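Local coordinates for protein endo-pectate lyase (Erwinia chrysanthemi, PDB 3B4N) that cleaves alpha-1,4-linked galacturonan by elimination with calcium as cofactor, and probably acts from within the chain on both polygalacturonate and methylated pectins, at residues W85-V90 against S100-T105; T272-I277 against K297-K302; V137-S142 against K151-L156. All blocks are in the same frame, centred on the assembly; numbering follows the deposited sequence.

Overall arrangement
Along the chain contact 1 comes first, then contact 3, then contact 2. Contact 1 joins two hairpin strands of a four-stranded antiparallel sheet in the N-terminal part, apart from the right-handed parallel beta-helix that holds contacts 2 and 3. Those two reach the same two faces of the beta-helix, one through strands 154-157 and 276-284, the other through 138-139 and 271-274, but on opposite sides of the chain's centre, their centres 28 Å apart. Contact 3 belongs to an early coil near the zinc-binding residues, contact 2 to a late coil near the C-terminus. Contact 1 is centred 25 Å from contact 3 and 26 Å from contact 2, touching neither, and all bound metals belong with the beta-helix.

Contact 1: W85-V90 against S100-T105; sequences WYWVDV and SNAVTT
The beta hairpin of strands 85-92 and 97-104 supplies two neighbouring strands, the second outermost, of the four-stranded antiparallel sheet in the N-terminal domain, consistent with a fibronectin type III-like sandwich. Tyr86 and Val103 form a hydrogen-bonded pair: Tyr86 N reaches Val103 O at 2.9 Å, and Val103 N returns to Tyr86 O at 3.1 Å. Ser100 N bonds to Val88 O. Val88 N donates to a side-chain hydroxyl, Ser100 OG, at 2.9 Å in a nearly straight bond (171°). That hydroxyl in turn donates a hydrogen bond to Asn101 O, at the point where 100-105 carries one more residue than the strand opposite. On the sandwich-facing side, Tyr86 CB packs on Val103 CG2, while Tyr86 OH bonds to Asp75 and Asn33. Trp85 and Trp87 take the other side. Ala102 CB sits 3.1 Å above the Trp87 ring plane, offset toward its rim. Thr104 lies beside Trp85 with CB over the five-membered ring, a CH-pi contact of 3.5 Å to the centroid. Thr104 OG1, anti to the backbone N (chi1 -178°) and hydrogen-bonded to Tyr84 O, stands over the ring system, 3.2 Å from Trp85 CE2.

Contact 2: T272-I277 against K297-K302; sequences TVNGTI and KIKNYK
Thr272 and Val273 run parallel to Lys297 and Ile298, paired one to one, with CA atoms 4.7 Å apart in both pairs. Two backbone bonds join the segments: Val273 N to Lys297 O at 2.8 Å, and Lys299 N to Val273 O at 2.9 Å. The ladder then stops, because 272-277 turns a corner at Gly275 while 297-302 runs on as a loop. A water links the two segments there, donating to Gly275 O at 2.6 Å and to Lys299 O at 2.8 Å. Val273 and Ile298 share one face and lie side by side, pointing the same way, with Val273 CB 4.1 Å from Ile298 CG1. Thr272 and Lys297 share the other face, where Thr272 OG1 lies 3.9 Å from Lys297 CB; that hydroxyl has its polar partner in Asn240. Beyond the paired residues, the Lys299 side chain crosses Asn274 obliquely. Its CG is anti to the backbone N (chi1 173°) and the chain stays extended beyond it, with Lys299 CD 3.9 Å from Asn274 OD1, a touch made by its aliphatic part. Asn274 ND2 is hydrogen-bonded to Tyr34 OH in the N-terminal part of the chain. The parallel one-to-one pairing of residues 25 apart, with Val273 stacked on Ile298, is characteristic of successive coils in the right-handed parallel beta-helix of this lyase, here at the end where strand 341-343 adds one more layer.

Contact 3: V137-S142 against K151-L156; sequences VTIGTS and KPLIIL
Thr141 OG1 is the one polar side-chain atom that touches the opposite segment, and what it meets is a methyl group: Leu153 CD2 at 3.5 Å. The two side chains slide past each other in opposite directions, and Thr141 CG2 lies 3.7 Å from Leu153 CD2. Gly140 CA reaches the same methyl more loosely. Deeper in, Ile139 does the work through a single atom, CD1. Its CG1 lies between the backbone N and the carbonyl carbon (chi1 66°), and CD1 extends from it to sit 4.0 Å from Leu153 CB. The Ile139 and Ile154 side chains cross at about a right angle, with the Ile139 CD1 methyl 3.8 Å from Ile154 CG1 and 4.0 Å from Ile154 CD1. Ile166 packs on both Ile139 and Leu153, and Phe127 covers Ile154, which places this cluster inside the beta-helix, between the face carrying strand 138-139 and the face where strand 154-157 begins the next coil. The side chain of the zinc ligand Asp173 is about 7 Å from that of Leu153. Between the two segments themselves the attraction is essentially van der Waals: apolar side chains fill the interior, while backbone bonds tie each segment to a neighbouring coil, Ile139 to Arg165 and Ser167, Lys151 to Asp173.

Contact 1: W85-V90 against S100-T105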
loop_
_atom_site.group_PDB
_atom_site.type_symbol
_atom_site.label_atom_id
_atom_site.label_comp_id
_atom_site.label_asym_id
_atom_site.label_seq_id
_atom_site.Cartn_x
_atom_site.Cartn_y
_atom_site.Cartn_z
ATOM N N TRP A 85 11.363 -21.208 2.165
ATOM C CA TRP A 85 10.256 -21.101 3.105
ATOM C C TRP A 85 10.645 -19.960 4.033
ATOM O O TRP A 85 11.820 -19.818 4.418
ATOM C CB TRP A 85 10.082 -22.383 3.926
ATOM C CG TRP A 85 9.302 -23.446 3.231
ATOM C CD1 TRP A 85 7.999 -23.788 3.455
ATOM C CD2 TRP A 85 9.762 -24.279 2.167
ATOM N NE1 TRP A 85 7.617 -24.783 2.590
ATOM C CE2 TRP A 85 8.680 -25.105 1.786
ATOM C CE3 TRP A 85 10.984 -24.409 1.497
ATOM C CZ2 TRP A 85 8.782 -26.049 0.761
ATOM C CZ3 TRP A 85 11.089 -25.350 0.474
ATOM C CH2 TRP A 85 9.988 -26.158 0.119
ATOM N N TYR A 86 9.657 -19.139 4.371
ATOM C CA TYR A 86 9.854 -18.004 5.259
ATOM C C TYR A 86 8.862 -18.006 6.410
ATOM O O TYR A 86 7.750 -18.500 6.287
ATOM C CB TYR A 86 9.648 -16.692 4.503
ATOM C CG TYR A 86 10.644 -16.401 3.415
ATOM C CD1 TYR A 86 11.808 -15.680 3.680
ATOM C CD2 TYR A 86 10.395 -16.799 2.105
ATOM C CE1 TYR A 86 12.700 -15.352 2.649
ATOM C CE2 TYR A 86 11.269 -16.484 1.080
ATOM C CZ TYR A 86 12.415 -15.762 1.354
ATOM O OH TYR A 86 13.279 -15.449 0.336
ATOM N N TRP A 87 9.301 -17.437 7.527
ATOM C CA TRP A 87 8.474 -17.260 8.722
ATOM C C TRP A 87 8.879 -15.909 9.293
ATOM O O TRP A 87 10.021 -15.479 9.148
ATOM C CB TRP A 87 8.786 -18.281 9.820
ATOM C CG TRP A 87 8.407 -19.686 9.545
ATOM C CD1 TRP A 87 7.287 -20.339 9.977
ATOM C CD2 TRP A 87 9.175 -20.643 8.816
ATOM N NE1 TRP A 87 7.317 -21.648 9.568
ATOM C CE2 TRP A 87 8.466 -21.863 8.853
ATOM C CE3 TRP A 87 10.398 -20.587 8.130
ATOM C CZ2 TRP A 87 8.941 -23.023 8.234
ATOM C CZ3 TRP A 87 10.874 -21.743 7.513
ATOM C CH2 TRP A 87 10.142 -22.944 7.571
ATOM N N VAL A 88 7.941 -15.237 9.944
ATOM C CA VAL A 88 8.241 -13.978 10.608
ATOM C C VAL A 88 7.867 -14.167 12.076
ATOM O O VAL A 88 6.770 -14.627 12.407
ATOM C CB VAL A 88 7.461 -12.790 10.008
ATOM C CG1 VAL A 88 7.561 -11.577 10.936
ATOM C CG2 VAL A 88 8.038 -12.439 8.643
ATOM N N ASP A 89 8.817 -13.851 12.943
ATOM C CA ASP A 89 8.655 -13.962 14.381
ATOM C C ASP A 89 8.499 -12.553 14.951
ATOM O O ASP A 89 9.430 -11.755 14.916
ATOM C CB ASP A 89 9.903 -14.628 14.973
ATOM C CG ASP A 89 9.793 -14.905 16.462
ATOM O OD1 ASP A 89 10.779 -15.444 17.018
ATOM O OD2 ASP A 89 8.749 -14.597 17.075
ATOM N N VAL A 90 7.307 -12.249 15.451
ATOM C CA VAL A 90 7.044 -10.949 16.060
ATOM C C VAL A 90 7.371 -11.140 17.545
ATOM O O VAL A 90 6.756 -11.957 18.233
ATOM C CB VAL A 90 5.575 -10.535 15.839
ATOM C CG1 VAL A 90 5.267 -9.258 16.598
ATOM C CG2 VAL A 90 5.326 -10.335 14.353
ATOM N N SER A 100 4.584 -16.537 12.692
ATOM C CA SER A 100 3.633 -16.639 11.606
ATOM C C SER A 100 3.591 -18.020 10.979
ATOM O O SER A 100 4.392 -18.909 11.287
ATOM C CB SER A 100 4.017 -15.663 10.496
ATOM O OG SER A 100 5.177 -16.148 9.811
ATOM N N ASN A 101 2.619 -18.173 10.088
ATOM C CA ASN A 101 2.484 -19.375 9.290
ATOM C C ASN A 101 3.679 -19.292 8.348
ATOM O O ASN A 101 4.260 -18.213 8.157
ATOM C CB ASN A 101 1.223 -19.300 8.435
ATOM C CG ASN A 101 1.169 -18.023 7.607
ATOM O OD1 ASN A 101 1.372 -18.023 6.381
ATOM N ND2 ASN A 101 0.912 -16.929 8.276
ATOM N N ALA A 102 4.035 -20.416 7.746
ATOM C CA ALA A 102 5.122 -20.431 6.785
ATOM C C ALA A 102 4.562 -20.088 5.401
ATOM O O ALA A 102 3.389 -20.342 5.117
ATOM C CB ALA A 102 5.753 -21.821 6.736
ATOM N N VAL A 103 5.394 -19.476 4.567
ATOM C CA VAL A 103 5.027 -19.206 3.180
ATOM C C VAL A 103 6.196 -19.758 2.375
ATOM O O VAL A 103 7.314 -19.869 2.890
ATOM C CB VAL A 103 4.842 -17.710 2.859
ATOM C CG1 VAL A 103 3.644 -17.164 3.617
ATOM C CG2 VAL A 103 6.104 -16.943 3.181
ATOM N N THR A 104 5.954 -20.107 1.118
ATOM C CA THR A 104 7.018 -20.687 0.316
ATOM C C THR A 104 6.927 -20.324 -1.153
ATOM O O THR A 104 5.856 -19.986 -1.657
ATOM C CB THR A 104 6.988 -22.223 0.437
ATOM O OG1 THR A 104 8.063 -22.787 -0.319
ATOM C CG2 THR A 104 5.671 -22.774 -0.098
ATOM N N THR A 105 8.069 -20.402 -1.829
ATOM C CA THR A 105 8.138 -20.122 -3.256
ATOM C C THR A 105 7.819 -21.408 -4.015
ATOM O O THR A 105 7.598 -21.384 -5.228
ATOM C CB THR A 105 9.553 -19.676 -3.678
ATOM O OG1 THR A 105 10.489 -20.712 -3.355
ATOM C CG2 THR A 105 9.957 -18.393 -2.976
#

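Contact 2: T272-I277 against K297-K302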
loop_
_atom_site.group_PDB
_atom_site.type_symbol
_atom_site.label_atom_id
_atom_site.label_comp_id
_atom_site.label_asym_id
_atom_site.label_seq_id
_atom_site.Cartn_x
_atom_site.Cartn_y
_atom_site.Cartn_z
ATOM N N THR A 272 7.824 2.566 1.123
ATOM C CA THR A 272 8.979 2.327 0.277
ATOM C C THR A 272 8.583 2.161 -1.174
ATOM O O THR A 272 7.620 1.465 -1.484
ATOM C CB THR A 272 9.732 1.033 0.700
ATOM O OG1 THR A 272 10.342 1.232 1.978
ATOM C CG2 THR A 272 10.805 0.672 -0.325
ATOM N N VAL A 273 9.318 2.820 -2.065
ATOM C CA VAL A 273 9.079 2.663 -3.489
ATOM C C VAL A 273 10.311 1.931 -4.012
ATOM O O VAL A 273 11.393 2.516 -4.110
ATOM C CB VAL A 273 8.937 4.008 -4.231
ATOM C CG1 VAL A 273 8.717 3.756 -5.723
ATOM C CG2 VAL A 273 7.755 4.791 -3.667
ATOM N N ASN A 274 10.161 0.639 -4.281
ATOM C CA ASN A 274 11.268 -0.157 -4.809
ATOM C C ASN A 274 10.927 -0.443 -6.259
ATOM O O ASN A 274 10.494 -1.537 -6.622
ATOM C CB ASN A 274 11.446 -1.462 -4.028
ATOM C CG ASN A 274 12.806 -2.110 -4.286
ATOM O OD1 ASN A 274 13.796 -1.419 -4.534
ATOM N ND2 ASN A 274 12.862 -3.436 -4.213
ATOM N N GLY A 275 11.093 0.594 -7.066
ATOM C CA GLY A 275 10.817 0.544 -8.484
ATOM C C GLY A 275 10.841 1.998 -8.909
ATOM O O GLY A 275 11.599 2.789 -8.344
ATOM N N THR A 276 10.021 2.360 -9.885
ATOM C CA THR A 276 9.970 3.740 -10.346
ATOM C C THR A 276 8.584 4.314 -10.124
ATOM O O THR A 276 7.598 3.583 -10.043
ATOM C CB THR A 276 10.314 3.856 -11.837
ATOM O OG1 THR A 276 9.359 3.120 -12.609
ATOM C CG2 THR A 276 11.705 3.315 -12.095
ATOM N N ILE A 277 8.512 5.633 -10.022
ATOM C CA ILE A 277 7.237 6.296 -9.804
ATOM C C ILE A 277 7.346 7.702 -10.379
ATOM O O ILE A 277 8.412 8.309 -10.343
ATOM C CB ILE A 277 6.903 6.318 -8.292
ATOM C CG1 ILE A 277 5.445 6.730 -8.088
ATOM C CG2 ILE A 277 7.864 7.228 -7.546
ATOM C CD1 ILE A 277 4.893 6.301 -6.753
ATOM N N LYS A 297 11.088 6.028 1.639
ATOM C CA LYS A 297 12.324 5.542 1.033
ATOM C C LYS A 297 12.057 5.261 -0.434
ATOM O O LYS A 297 11.074 4.615 -0.785
ATOM C CB LYS A 297 12.799 4.272 1.743
ATOM C CG LYS A 297 13.124 4.493 3.214
ATOM C CD LYS A 297 13.568 3.212 3.894
ATOM C CE LYS A 297 13.844 3.456 5.369
ATOM N NZ LYS A 297 14.209 2.203 6.085
ATOM N N ILE A 298 12.924 5.761 -1.303
ATOM C CA ILE A 298 12.731 5.573 -2.728
ATOM C C ILE A 298 14.002 5.070 -3.402
ATOM O O ILE A 298 15.087 5.620 -3.203
ATOM C CB ILE A 298 12.284 6.902 -3.390
ATOM C CG1 ILE A 298 10.935 7.345 -2.795
ATOM C CG2 ILE A 298 12.173 6.714 -4.904
ATOM C CD1 ILE A 298 10.490 8.743 -3.215
ATOM N N LYS A 299 13.858 4.018 -4.196
ATOM C CA LYS A 299 14.997 3.443 -4.904
ATOM C C LYS A 299 15.718 4.516 -5.721
ATOM O O LYS A 299 15.100 5.232 -6.512
ATOM C CB LYS A 299 14.515 2.320 -5.822
ATOM C CG LYS A 299 15.582 1.740 -6.736
ATOM C CD LYS A 299 14.982 0.671 -7.632
ATOM C CE LYS A 299 15.987 0.171 -8.654
ATOM N NZ LYS A 299 15.358 -0.788 -9.603
ATOM N N ASN A 300 17.028 4.617 -5.507
ATOM C CA ASN A 300 17.881 5.583 -6.201
ATOM C C ASN A 300 17.342 7.008 -6.198
ATOM O O ASN A 300 17.484 7.744 -7.176
ATOM C CB ASN A 300 18.137 5.126 -7.638
ATOM C CG ASN A 300 18.940 3.838 -7.701
ATOM O OD1 ASN A 300 19.948 3.689 -7.006
ATOM N ND2 ASN A 300 18.501 2.904 -8.536
ATOM N N TYR A 301 16.751 7.405 -5.078
ATOM C CA TYR A 301 16.197 8.743 -4.954
ATOM C C TYR A 301 17.200 9.860 -5.201
ATOM O O TYR A 301 18.319 9.830 -4.694
ATOM C CB TYR A 301 15.611 8.952 -3.562
ATOM C CG TYR A 301 15.047 10.339 -3.385
ATOM C CD1 TYR A 301 13.906 10.740 -4.082
ATOM C CD2 TYR A 301 15.690 11.275 -2.579
ATOM C CE1 TYR A 301 13.426 12.035 -3.986
ATOM C CE2 TYR A 301 15.219 12.576 -2.476
ATOM C CZ TYR A 301 14.087 12.951 -3.185
ATOM O OH TYR A 301 13.640 14.245 -3.105
ATOM N N LYS A 302 16.765 10.851 -5.969
ATOM C CA LYS A 302 17.551 12.041 -6.277
ATOM C C LYS A 302 16.524 13.165 -6.195
ATOM O O LYS A 302 15.364 12.961 -6.541
ATOM C CB LYS A 302 18.132 11.965 -7.693
ATOM C CG LYS A 302 19.224 10.922 -7.871
ATOM C CD LYS A 302 20.506 11.330 -7.160
ATOM C CE LYS A 302 21.090 12.602 -7.760
ATOM N NZ LYS A 302 22.348 13.022 -7.082
HETATM O O HOH W 1 12.997 5.036 -8.381
#

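Contact 3: V137-S142 against K151-L156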
loop_
_atom_site.group_PDB
_atom_site.type_symbol
_atom_site.label_atom_id
_atom_site.label_comp_id
_atom_site.label_asym_id
_atom_site.label_seq_id
_atom_site.Cartn_x
_atom_site.Cartn_y
_atom_site.Cartn_z
ATOM N N VAL A 137 -5.966 -15.421 1.244
ATOM C CA VAL A 137 -6.553 -15.881 -0.009
ATOM C C VAL A 137 -6.432 -14.835 -1.105
ATOM O O VAL A 137 -6.163 -13.666 -0.836
ATOM C CB VAL A 137 -8.053 -16.228 0.148
ATOM C CG1 VAL A 137 -8.232 -17.310 1.205
ATOM C CG2 VAL A 137 -8.844 -14.983 0.498
ATOM N N THR A 138 -6.638 -15.277 -2.341
ATOM C CA THR A 138 -6.583 -14.411 -3.512
ATOM C C THR A 138 -7.989 -14.170 -4.043
ATOM O O THR A 138 -8.826 -15.076 -4.037
ATOM C CB THR A 138 -5.770 -15.063 -4.660
ATOM O OG1 THR A 138 -4.405 -15.205 -4.266
ATOM C CG2 THR A 138 -5.849 -14.213 -5.933
ATOM N N ILE A 139 -8.257 -12.944 -4.475
ATOM C CA ILE A 139 -9.545 -12.631 -5.078
ATOM C C ILE A 139 -9.270 -11.758 -6.287
ATOM O O ILE A 139 -8.210 -11.140 -6.392
ATOM C CB ILE A 139 -10.510 -11.884 -4.126
ATOM C CG1 ILE A 139 -9.967 -10.496 -3.791
ATOM C CG2 ILE A 139 -10.764 -12.728 -2.881
ATOM C CD1 ILE A 139 -10.987 -9.620 -3.081
ATOM N N GLY A 140 -10.217 -11.734 -7.214
ATOM C CA GLY A 140 -10.055 -10.925 -8.403
ATOM C C GLY A 140 -11.198 -11.185 -9.352
ATOM O O GLY A 140 -11.867 -12.215 -9.258
ATOM N N THR A 141 -11.438 -10.237 -10.247
ATOM C CA THR A 141 -12.494 -10.382 -11.236
ATOM C C THR A 141 -11.844 -10.150 -12.599
ATOM O O THR A 141 -11.367 -11.095 -13.237
ATOM C CB THR A 141 -13.662 -9.383 -10.982
ATOM O OG1 THR A 141 -13.154 -8.049 -10.864
ATOM C CG2 THR A 141 -14.414 -9.748 -9.696
ATOM N N SER A 142 -11.771 -8.895 -13.023
ATOM C CA SER A 142 -11.173 -8.576 -14.313
ATOM C C SER A 142 -10.589 -7.172 -14.326
ATOM O O SER A 142 -10.691 -6.431 -13.346
ATOM C CB SER A 142 -12.231 -8.679 -15.411
ATOM O OG SER A 142 -13.293 -7.774 -15.151
ATOM N N LYS A 151 -15.830 -2.009 -10.895
ATOM C CA LYS A 151 -16.390 -2.156 -9.563
ATOM C C LYS A 151 -15.362 -2.507 -8.505
ATOM O O LYS A 151 -14.355 -3.151 -8.793
ATOM C CB LYS A 151 -17.463 -3.247 -9.576
ATOM C CG LYS A 151 -18.562 -3.026 -10.604
ATOM C CD LYS A 151 -19.488 -4.225 -10.687
ATOM C CE LYS A 151 -20.530 -4.026 -11.781
ATOM N NZ LYS A 151 -21.397 -5.222 -11.956
ATOM N N PRO A 152 -15.604 -2.075 -7.260
ATOM C CA PRO A 152 -14.665 -2.390 -6.184
ATOM C C PRO A 152 -14.786 -3.880 -5.876
ATOM O O PRO A 152 -15.869 -4.463 -6.016
ATOM C CB PRO A 152 -15.163 -1.528 -5.029
ATOM C CG PRO A 152 -16.653 -1.471 -5.274
ATOM C CD PRO A 152 -16.709 -1.232 -6.770
ATOM N N LEU A 153 -13.680 -4.496 -5.487
ATOM C CA LEU A 153 -13.672 -5.910 -5.132
ATOM C C LEU A 153 -14.165 -6.088 -3.700
ATOM O O LEU A 153 -14.819 -7.078 -3.372
ATOM C CB LEU A 153 -12.265 -6.479 -5.246
ATOM C CG LEU A 153 -11.658 -6.556 -6.647
ATOM C CD1 LEU A 153 -10.208 -6.986 -6.551
ATOM C CD2 LEU A 153 -12.464 -7.539 -7.494
ATOM N N ILE A 154 -13.821 -5.130 -2.847
ATOM C CA ILE A 154 -14.207 -5.148 -1.444
ATOM C C ILE A 154 -14.617 -3.742 -1.053
ATOM O O ILE A 154 -13.958 -2.771 -1.441
ATOM C CB ILE A 154 -13.021 -5.567 -0.530
ATOM C CG1 ILE A 154 -12.573 -6.992 -0.860
ATOM C CG2 ILE A 154 -13.410 -5.427 0.949
ATOM C CD1 ILE A 154 -13.592 -8.062 -0.505
ATOM N N ILE A 155 -15.701 -3.633 -0.294
ATOM C CA ILE A 155 -16.192 -2.351 0.188
ATOM C C ILE A 155 -16.156 -2.388 1.708
ATOM O O ILE A 155 -16.691 -3.311 2.338
ATOM C CB ILE A 155 -17.639 -2.080 -0.265
ATOM C CG1 ILE A 155 -17.696 -1.980 -1.788
ATOM C CG2 ILE A 155 -18.147 -0.787 0.365
ATOM C CD1 ILE A 155 -19.088 -1.817 -2.327
ATOM N N LEU A 156 -15.521 -1.384 2.293
ATOM C CA LEU A 156 -15.403 -1.295 3.736
ATOM C C LEU A 156 -16.207 -0.100 4.240
ATOM O O LEU A 156 -16.150 0.989 3.669
ATOM C CB LEU A 156 -13.927 -1.125 4.127
ATOM C CG LEU A 156 -12.941 -2.183 3.628
ATOM C CD1 LEU A 156 -11.521 -1.757 3.995
ATOM C CD2 LEU A 156 -13.274 -3.541 4.247
#